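PDB 6A34: putative methylthioribose-1-phosphate isomerase from Pyrococcus horikoshii OT3, which probably catalyses the interconversion of 5-methylthioribose 1-phosphate and 5-methylthioribulose 1-phosphate, an aldose-ketose isomerisation step of methionine salvage. Local coordinates for residues A[91-94]-A[95-99]; A[118-121]-A[122-125]. All blocks are in the same frame, centred on the assembly; numbering follows the deposited sequence.

Interaction 1 (A[91-94]-A[95-99])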
loop_
_atom_site.group_PDB
_atom_site.type_symbol
_atom_site.label_atom_id
_atom_site.label_comp_id
_atom_site.label_asym_id
_atom_site.label_seq_id
_atom_site.Cartn_x
_atom_site.Cartn_y
_atom_site.Cartn_z
ATOM N N LYS A 91 41.946 7.010 12.186
ATOM C CA LYS A 91 40.906 6.768 13.184
ATOM C C LYS A 91 39.553 7.302 12.687
ATOM O O LYS A 91 38.528 6.629 12.811
ATOM C CB LYS A 91 41.226 7.415 14.528
ATOM C CG LYS A 91 42.090 6.573 15.454
ATOM C CD LYS A 91 42.484 7.307 16.737
ATOM C CE LYS A 91 43.328 6.458 17.669
ATOM N NZ LYS A 91 44.504 5.885 16.970
ATOM N N ALA A 92 39.556 8.513 12.116
ATOM C CA ALA A 92 38.339 9.158 11.700
ATOM C C ALA A 92 37.716 8.404 10.505
ATOM O O ALA A 92 36.504 8.256 10.425
ATOM C CB ALA A 92 38.620 10.610 11.403
ATOM N N TYR A 93 38.558 7.935 9.586
ATOM C CA TYR A 93 38.136 7.119 8.457
ATOM C C TYR A 93 37.372 5.882 8.940
ATOM O O TYR A 93 36.306 5.583 8.416
ATOM C CB TYR A 93 39.343 6.715 7.615
ATOM C CG TYR A 93 39.116 5.573 6.660
ATOM C CD1 TYR A 93 38.590 5.791 5.398
ATOM C CD2 TYR A 93 39.437 4.268 7.016
ATOM C CE1 TYR A 93 38.392 4.747 4.504
ATOM C CE2 TYR A 93 39.219 3.209 6.145
ATOM C CZ TYR A 93 38.702 3.448 4.880
ATOM O OH TYR A 93 38.515 2.415 4.004
ATOM N N GLU A 94 37.931 5.200 9.943
ATOM C CA GLU A 94 37.377 3.979 10.521
ATOM C C GLU A 94 36.056 4.251 11.245
ATOM O O GLU A 94 35.121 3.476 11.109
ATOM C CB GLU A 94 38.358 3.325 11.499
ATOM C CG GLU A 94 39.475 2.570 10.809
ATOM C CD GLU A 94 39.010 1.370 10.001
ATOM O OE1 GLU A 94 39.421 1.262 8.820
ATOM O OE2 GLU A 94 38.234 0.546 10.552
ATOM N N ILE A 95 35.996 5.313 12.046
ATOM C CA ILE A 95 34.769 5.661 12.742
ATOM C C ILE A 95 33.627 5.842 11.725
ATOM O O ILE A 95 32.504 5.377 11.924
ATOM C CB ILE A 95 34.997 6.898 13.626
ATOM C CG1 ILE A 95 35.861 6.544 14.845
ATOM C CG2 ILE A 95 33.678 7.530 14.039
ATOM C CD1 ILE A 95 36.182 7.716 15.784
ATOM N N LEU A 96 33.919 6.486 10.597
ATOM C CA LEU A 96 32.897 6.835 9.643
ATOM C C LEU A 96 32.540 5.622 8.764
ATOM O O LEU A 96 31.375 5.478 8.306
ATOM C CB LEU A 96 33.402 8.030 8.828
ATOM C CG LEU A 96 33.500 9.335 9.619
ATOM C CD1 LEU A 96 34.404 10.344 8.937
ATOM C CD2 LEU A 96 32.113 9.912 9.845
ATOM N N LYS A 97 33.534 4.758 8.528
ATOM C CA LYS A 97 33.363 3.552 7.728
ATOM C C LYS A 97 32.315 2.639 8.383
ATOM O O LYS A 97 31.447 2.102 7.687
ATOM C CB LYS A 97 34.707 2.836 7.569
ATOM C CG LYS A 97 34.752 1.768 6.487
ATOM C CD LYS A 97 36.010 0.944 6.532
ATOM C CE LYS A 97 36.251 0.209 5.232
ATOM N NZ LYS A 97 37.684 -0.125 5.042
ATOM N N ASN A 98 32.379 2.521 9.719
ATOM C CA ASN A 98 31.625 1.537 10.520
ATOM C C ASN A 98 30.333 2.162 11.072
ATOM O O ASN A 98 30.000 2.006 12.238
ATOM C CB ASN A 98 32.505 0.965 11.637
ATOM C CG ASN A 98 33.845 0.464 11.127
ATOM O OD1 ASN A 98 34.892 0.798 11.682
ATOM N ND2 ASN A 98 33.836 -0.320 10.060
ATOM N N THR A 99 29.611 2.897 10.227
ATOM C CA THR A 99 28.307 3.422 10.601
ATOM C C THR A 99 27.245 2.509 9.982
ATOM O O THR A 99 26.447 1.896 10.687
ATOM C CB THR A 99 28.163 4.894 10.199
ATOM O OG1 THR A 99 28.672 5.043 8.873
ATOM C CG2 THR A 99 28.878 5.832 11.149
#
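At the C-terminal end of helix 82-97, Y93 and K97, one helical turn apart, are joined by a side-chain hydrogen bond. The i to i+4 ladder is continuous: I95 N bonds to K91 O at 3.0 Å, L96 N to A92 O and K97 N to Y93 O follow, and N98 N still reaches E94 O although N98 itself has left helical backbone angles. Beside this ladder K97 NZ donates to Y93 OH at 2.9 Å. Two torsions bring the groups together: chi1 of 163° at Y93 swings the ring away from its own backbone N, and K97 leaves its backbone the same way before running on extended. The methylenes of K97 run past the phenol, CD lying 3.9 Å from Y93 CE2. Y93 OH is gripped a second time by N111 of helix 104-119, and its ring takes a cation-pi contact from K114, so the phenol links two consecutive helices. The E94 side chain runs beside that of K97 in the same direction, but E94 OE1 stays 4.4 Å from K97 NZ, too far for a salt bridge, so any attraction is probably modest. A92 and L96 touch L70 of helix 59-76, which places this side of the turn in the helical bundle. Past the helix end the chain is held by a side-chain hydroxyl, T99 OG1 donating to L96 O at 2.8 Å.

Interaction 2 (A[118-121]-A[122-125])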
loop_
_atom_site.group_PDB
_atom_site.type_symbol
_atom_site.label_atom_id
_atom_site.label_comp_id
_atom_site.label_asym_id
_atom_site.label_seq_id
_atom_site.Cartn_x
_atom_site.Cartn_y
_atom_site.Cartn_z
ATOM N N GLU A 118 46.867 9.100 0.965
ATOM C CA GLU A 118 48.011 8.139 0.813
ATOM C C GLU A 118 48.925 8.487 -0.386
ATOM O O GLU A 118 50.149 8.346 -0.342
ATOM C CB GLU A 118 47.458 6.725 0.647
ATOM C CG GLU A 118 46.726 6.212 1.885
ATOM C CD GLU A 118 46.212 4.779 1.816
ATOM O OE1 GLU A 118 46.027 4.251 0.689
ATOM O OE2 GLU A 118 46.010 4.184 2.901
ATOM N N GLU A 119 48.311 8.940 -1.473
ATOM C CA GLU A 119 48.988 9.372 -2.671
ATOM C C GLU A 119 49.752 10.692 -2.425
ATOM O O GLU A 119 50.694 11.035 -3.138
ATOM C CB GLU A 119 47.920 9.553 -3.748
ATOM C CG GLU A 119 48.462 9.617 -5.158
ATOM C CD GLU A 119 48.322 8.304 -5.907
ATOM O OE1 GLU A 119 47.221 7.690 -5.828
ATOM O OE2 GLU A 119 49.311 7.894 -6.561
ATOM N N HIS A 120 49.296 11.482 -1.448
ATOM C CA HIS A 120 49.843 12.804 -1.214
ATOM C C HIS A 120 50.460 12.874 0.194
ATOM O O HIS A 120 50.664 13.951 0.711
ATOM C CB HIS A 120 48.744 13.849 -1.461
ATOM C CG HIS A 120 48.437 14.062 -2.901
ATOM N ND1 HIS A 120 48.907 15.153 -3.597
ATOM C CD2 HIS A 120 47.720 13.332 -3.784
ATOM C CE1 HIS A 120 48.491 15.085 -4.847
ATOM N NE2 HIS A 120 47.770 13.974 -4.991
ATOM N N SER A 121 50.756 11.721 0.802
ATOM C CA SER A 121 51.125 11.653 2.237
ATOM C C SER A 121 52.443 12.404 2.491
ATOM O O SER A 121 52.706 12.764 3.624
ATOM C CB SER A 121 51.236 10.220 2.733
ATOM O OG SER A 121 52.239 9.528 1.987
ATOM N N GLU A 122 53.241 12.622 1.435
ATOM C CA GLU A 122 54.521 13.297 1.527
ATOM C C GLU A 122 54.396 14.796 1.242
ATOM O O GLU A 122 55.366 15.513 1.381
ATOM C CB GLU A 122 55.530 12.649 0.581
ATOM C CG GLU A 122 55.861 11.227 0.990
ATOM C CD GLU A 122 57.337 10.879 0.908
ATOM O OE1 GLU A 122 57.703 10.090 0.010
ATOM O OE2 GLU A 122 58.119 11.392 1.750
ATOM N N ASP A 123 53.210 15.278 0.862
ATOM C CA ASP A 123 53.000 16.710 0.654
ATOM C C ASP A 123 53.037 17.425 2.005
ATOM O O ASP A 123 52.937 16.798 3.058
ATOM C CB ASP A 123 51.684 16.959 -0.090
ATOM C CG ASP A 123 51.653 16.459 -1.527
ATOM O OD1 ASP A 123 52.661 15.884 -1.980
ATOM O OD2 ASP A 123 50.622 16.662 -2.176
ATOM N N PRO A 124 53.179 18.767 2.044
ATOM C CA PRO A 124 53.045 19.496 3.308
ATOM C C PRO A 124 51.662 19.257 3.949
ATOM O O PRO A 124 50.655 19.085 3.256
ATOM C CB PRO A 124 53.209 20.967 2.897
ATOM C CG PRO A 124 53.935 20.922 1.567
ATOM C CD PRO A 124 53.459 19.648 0.896
ATOM N N LEU A 125 51.616 19.264 5.279
ATOM C CA LEU A 125 50.414 18.942 6.016
ATOM C C LEU A 125 49.272 19.915 5.676
ATOM O O LEU A 125 48.113 19.493 5.634
ATOM C CB LEU A 125 50.726 18.944 7.511
ATOM C CG LEU A 125 49.499 18.804 8.407
ATOM C CD1 LEU A 125 48.779 17.515 8.078
ATOM C CD2 LEU A 125 49.874 18.858 9.888
#
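H120 and D123 meet across a tight turn, and the aspartate side chain can be followed outward from its backbone. D123 CB sits 3.3 Å from H120 O, the same carbonyl that accepts the backbone N-H of D123. Next, CG lies 3.5 Å from H120 O and is placed anti to the D123 carbonyl carbon (chi1 -67°), which turns the carboxylate back toward the imidazole. OD1 comes no nearer than 3.9 Å to H120 O. OD2, at the tip, accepts the N-H of H120 ND1 at 2.7 Å, nearly straight at 159°. The ring offers its edge: OD2 lies in the imidazole plane, while the nitrogen meets OD2 on its syn side but out of the carboxylate plane, the two planes standing 86° apart. This His-carboxylate hydrogen bond spans a type I beta turn from H120 to D123, which the backbone bond D123 N to H120 O closes at 2.9 Å. The turn leads from helix 104-119 toward helix 125-157, with P124 at the N-cap position of the latter. With an alanine in place of the aspartate, the ND1 hydrogen would lose this acceptor and the imidazole would probably be less fixed about its ring torsion. Both H120 and D123 also touch L131 of helix 125-157, and K82 NZ donates to the carbonyl oxygens of S121 and D123. Before the turn, S121 OG makes a weak bond of 3.3 Å back to E118 O.

How the interactions relate
Interaction 1 comes first along the chain, at the end of helix 82-97; interaction 2 follows at the end of helix 104-119, the next helix. Their centres are 20 Å apart and their nearest atoms about 8 Å, with no touch, and both lie on the same side of the chain's centre. Helix 104-119 joins them, since it packs on the end of helix 82-97 and its own last residues lead into the turn at 120-123. Helix 82-97 serves both too, K82 at its start holding that turn. Both contacts thus belong to the helical part, apart from the seven-stranded sheet; interaction 2 lies away from the substrate and catalytic sites, whereas interaction 1 precedes R100, a predicted substrate-binding residue.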